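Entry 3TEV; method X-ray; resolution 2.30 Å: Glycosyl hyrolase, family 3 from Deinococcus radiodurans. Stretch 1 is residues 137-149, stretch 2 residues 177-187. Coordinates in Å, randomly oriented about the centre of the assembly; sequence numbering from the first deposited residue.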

# COMPACT_ATOMS: atom_id res chain seq x y z
N ASN A 137 3.04 15.98 -9.42
CA ASN A 137 4.19 16.89 -9.36
C ASN A 137 3.79 18.33 -9.76
O ASN A 137 4.21 18.84 -10.80
CB ASN A 137 5.31 16.34 -10.26
CG ASN A 137 6.60 17.15 -10.17
OD1 ASN A 137 7.14 17.61 -11.20
ND2 ASN A 137 7.11 17.34 -8.95
N VAL A 138 2.97 18.98 -8.93
CA VAL A 138 2.29 20.25 -9.29
C VAL A 138 3.16 21.48 -9.12
O VAL A 138 3.08 22.42 -9.90
CB VAL A 138 0.91 20.43 -8.55
CG1 VAL A 138 1.10 20.56 -7.03
CG2 VAL A 138 0.12 21.62 -9.12
N ASN A 139 3.99 21.47 -8.08
CA ASN A 139 4.86 22.59 -7.75
C ASN A 139 6.24 22.34 -8.34
O ASN A 139 6.93 21.39 -7.94
CB ASN A 139 4.93 22.76 -6.23
CG ASN A 139 5.26 24.20 -5.78
OD1 ASN A 139 5.74 25.03 -6.57
ND2 ASN A 139 5.01 24.48 -4.51
N PRO A 140 6.65 23.18 -9.32
CA PRO A 140 7.98 23.03 -9.92
C PRO A 140 9.11 23.26 -8.91
O PRO A 140 10.11 22.54 -8.94
CB PRO A 140 8.00 24.09 -11.04
CG PRO A 140 6.93 25.07 -10.68
CD PRO A 140 5.88 24.27 -9.94
N ALA A 141 8.93 24.23 -8.01
CA ALA A 141 9.92 24.56 -6.97
C ALA A 141 9.87 23.62 -5.75
O ALA A 141 10.57 23.85 -4.76
CB ALA A 141 9.80 26.03 -6.55
N ASN A 142 9.06 22.57 -5.83
CA ASN A 142 8.97 21.55 -4.78
C ASN A 142 8.74 20.15 -5.38
O ASN A 142 7.64 19.60 -5.24
CB ASN A 142 7.89 21.92 -3.75
CG ASN A 142 7.84 20.95 -2.56
OD1 ASN A 142 8.86 20.42 -2.14
ND2 ASN A 142 6.63 20.73 -2.03
N PRO A 143 9.76 19.57 -6.06
CA PRO A 143 9.58 18.23 -6.62
C PRO A 143 9.82 17.12 -5.57
O PRO A 143 10.92 16.56 -5.51
CB PRO A 143 10.61 18.18 -7.76
CG PRO A 143 11.69 19.17 -7.37
CD PRO A 143 11.13 20.09 -6.31
N VAL A 144 8.80 16.84 -4.76
CA VAL A 144 8.89 15.78 -3.74
C VAL A 144 8.93 14.40 -4.41
O VAL A 144 9.68 13.51 -3.99
CB VAL A 144 7.69 15.84 -2.72
CG1 VAL A 144 7.81 14.74 -1.66
CG2 VAL A 144 7.59 17.21 -2.04
N ILE A 145 8.13 14.25 -5.46
CA ILE A 145 7.96 12.98 -6.16
C ILE A 145 8.80 12.94 -7.44
O ILE A 145 9.51 11.95 -7.68
CB ILE A 145 6.44 12.67 -6.39
CG1 ILE A 145 5.69 12.58 -5.04
CG2 ILE A 145 6.24 11.41 -7.25
CD1 ILE A 145 6.31 11.61 -3.96
N GLY A 146 8.73 14.01 -8.23
CA GLY A 146 9.61 14.19 -9.40
C GLY A 146 9.36 13.22 -10.55
O GLY A 146 8.25 13.18 -11.10
N ASP A 147 10.40 12.46 -10.91
CA ASP A 147 10.37 11.42 -11.97
C ASP A 147 9.22 10.43 -11.87
O ASP A 147 8.71 9.93 -12.88
CB ASP A 147 11.66 10.59 -11.90
CG ASP A 147 12.87 11.37 -12.30
OD1 ASP A 147 12.76 12.24 -13.19
OD2 ASP A 147 13.95 11.08 -11.73
N ARG A 148 8.84 10.13 -10.63
CA ARG A 148 7.94 9.02 -10.32
C ARG A 148 6.46 9.35 -10.53
O ARG A 148 5.63 8.45 -10.50
CB ARG A 148 8.21 8.53 -8.89
CG ARG A 148 9.68 8.18 -8.60
CD ARG A 148 9.91 8.03 -7.10
NE ARG A 148 8.84 7.23 -6.49
CZ ARG A 148 8.53 7.21 -5.20
NH1 ARG A 148 7.52 6.44 -4.79
NH2 ARG A 148 9.20 7.94 -4.32
N ALA A 149 6.13 10.62 -10.74
CA ALA A 149 4.77 11.03 -11.13
C ALA A 149 4.63 11.05 -12.65
O ALA A 149 5.62 11.21 -13.35
CB ALA A 149 4.42 12.38 -10.54
N ALA A 177 -2.60 1.96 -5.71
CA ALA A 177 -2.39 3.39 -5.93
C ALA A 177 -1.78 4.04 -4.67
O ALA A 177 -2.17 3.71 -3.54
CB ALA A 177 -3.71 4.05 -6.27
N LYS A 178 -0.82 4.94 -4.86
CA LYS A 178 -0.21 5.64 -3.73
C LYS A 178 0.13 7.10 -4.12
O LYS A 178 0.17 7.40 -5.31
CB LYS A 178 1.03 4.88 -3.27
CG LYS A 178 2.01 4.62 -4.38
CD LYS A 178 3.13 3.68 -3.94
CE LYS A 178 4.30 3.81 -4.91
NZ LYS A 178 5.32 2.76 -4.72
N HIS A 179 0.32 8.02 -3.16
CA HIS A 179 0.07 7.82 -1.71
C HIS A 179 -1.09 8.69 -1.27
O HIS A 179 -0.96 9.91 -1.17
CB HIS A 179 1.27 8.25 -0.88
CG HIS A 179 2.57 7.69 -1.36
ND1 HIS A 179 3.14 8.07 -2.55
CD2 HIS A 179 3.41 6.78 -0.80
CE1 HIS A 179 4.29 7.42 -2.71
NE2 HIS A 179 4.47 6.63 -1.66
N PHE A 180 -2.22 8.07 -0.99
CA PHE A 180 -3.42 8.80 -0.67
C PHE A 180 -3.26 9.57 0.66
O PHE A 180 -2.77 9.02 1.64
CB PHE A 180 -4.56 7.81 -0.59
CG PHE A 180 -5.87 8.44 -0.34
CD1 PHE A 180 -6.61 8.97 -1.39
CD2 PHE A 180 -6.37 8.51 0.96
CE1 PHE A 180 -7.83 9.56 -1.15
CE2 PHE A 180 -7.58 9.11 1.20
CZ PHE A 180 -8.32 9.64 0.15
N PRO A 181 -3.71 10.83 0.71
CA PRO A 181 -4.45 11.57 -0.30
C PRO A 181 -3.64 12.40 -1.31
O PRO A 181 -4.23 13.24 -1.99
CB PRO A 181 -5.35 12.50 0.53
CG PRO A 181 -5.07 12.23 1.94
CD PRO A 181 -3.79 11.49 2.02
N GLY A 182 -2.32 12.17 -1.43
CA GLY A 182 -1.50 12.80 -2.47
C GLY A 182 -0.25 13.44 -1.90
O GLY A 182 -0.34 14.41 -1.13
N HIS A 183 0.91 12.93 -2.32
CA HIS A 183 2.23 13.32 -1.77
C HIS A 183 2.89 14.44 -2.57
O HIS A 183 4.00 14.87 -2.24
CB HIS A 183 3.19 12.13 -1.79
CG HIS A 183 4.09 12.07 -0.59
ND1 HIS A 183 4.98 13.07 -0.26
CD2 HIS A 183 4.23 11.10 0.36
CE1 HIS A 183 5.63 12.74 0.85
NE2 HIS A 183 5.19 11.55 1.25
N GLY A 184 2.21 14.88 -3.63
CA GLY A 184 2.83 15.77 -4.60
C GLY A 184 3.43 17.08 -4.11
O GLY A 184 4.45 17.53 -4.64
N ASP A 185 2.82 17.71 -3.11
CA ASP A 185 3.19 19.09 -2.76
C ASP A 185 3.21 19.37 -1.25
O ASP A 185 2.59 20.31 -0.76
CB ASP A 185 2.29 20.07 -3.51
CG ASP A 185 2.76 21.51 -3.41
OD1 ASP A 185 3.98 21.76 -3.30
OD2 ASP A 185 1.88 22.39 -3.42
N THR A 186 3.98 18.54 -0.54
CA THR A 186 4.02 18.54 0.93
C THR A 186 5.13 19.44 1.45
O THR A 186 6.12 19.65 0.74
CB THR A 186 4.19 17.10 1.47
OG1 THR A 186 5.39 16.51 0.94
CG2 THR A 186 3.04 16.23 1.04
N HIS A 187 4.96 20.01 2.65
CA HIS A 187 6.03 20.78 3.32
C HIS A 187 6.37 20.23 4.71
O HIS A 187 5.49 20.00 5.54
CB HIS A 187 5.77 22.31 3.34
CG HIS A 187 4.63 22.76 4.22
ND1 HIS A 187 3.38 23.08 3.73
CD2 HIS A 187 4.57 22.99 5.56
CE1 HIS A 187 2.59 23.46 4.73
NE2 HIS A 187 3.30 23.42 5.85
O HOH W 1 6.35 16.23 -6.73

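The segment from Asn-137 to Ala-149 is mostly loop and packs against a second loop region, centred on His-183 to Thr-186, with a total of 492 Å² buried between the two stretches. Asn-137 makes no direct contact, and its CA-to-CB bond points away from the partner, yet its amide is tied to the other stretch through a single water. Asn-137 ND2 donates to this water at 2.6 Å, as does the backbone Ile-145 N at 2.9 Å, and the water in turn donates to Gly-184 O at 3.1 Å. The water thus joins two residues eight apart in sequence to one carbonyl of the second stretch.

Val-138 supplies an apolar contact: its CG1 lies 3.7 Å from Asp-185 CB, so the methyl group rests against the aliphatic base of the acidic side chain. The carboxylate itself is engaged by the two asparagines that follow. Here the chain folds into a type I beta turn from Asn-139 to Asn-142, closed by a backbone hydrogen bond from Asn-142 N to Asn-139 O of 3.2 Å. Pro-140 and Ala-141 occupy the middle of the turn and stay out of reach, whereas the corner residues both direct their CA-to-CB bonds toward the second stretch and hold chi1 in the t rotamer. Two side-chain amides converge on one oxygen. Asn-139 ND2 donates to Asp-185 OD1 at 3.2 Å, and Asn-142 ND2 donates to the same OD1 at 3.1 Å, the latter nearly linear with an N-H...acceptor angle of 169°. Asn-142 ND2 also donates to the backbone Thr-186 O at 3.0 Å, so that one amide nitrogen spans a side-chain and a main-chain acceptor on consecutive residues. Asp-185 OD2 is satisfied elsewhere in the structure.

Beyond Pro-143, whose CA-to-CB bond points away, no further direct hydrogen bond crosses between the stretches, and Val-144 and Ile-145 make van der Waals contacts. Val-144 CG1 lies 3.6 Å from His-183 ND1, and both methyls lie near Thr-186 OG1, CG2 at 3.8 Å and CG1 at 4.0 Å. The imidazole ND1 is buried by the contact without a polar partner in the model. Ile-145, itself buried, places CD1 3.8 Å from His-183 CB and CG1 4.3 Å from Gly-184 CA, packing alongside the backbone there.

Gly-146 and Asp-147 lie beyond the reach of the second stretch, and the positive phi of Gly-146 by itself favours glycine. Contact resumes at Arg-148, in a short 3-10 segment, whose side chain extends to the earlier part of the second stretch. Its NH1 comes to 4.0 Å from His-179 CE1, near the plane of the imidazole at its edge, and 4.2 Å from Lys-178 CE. This brings like charges close together, with Arg-148 NH1 4.3 Å from Lys-178 NZ; the lysine nitrogen is hydrogen-bonded elsewhere in the structure.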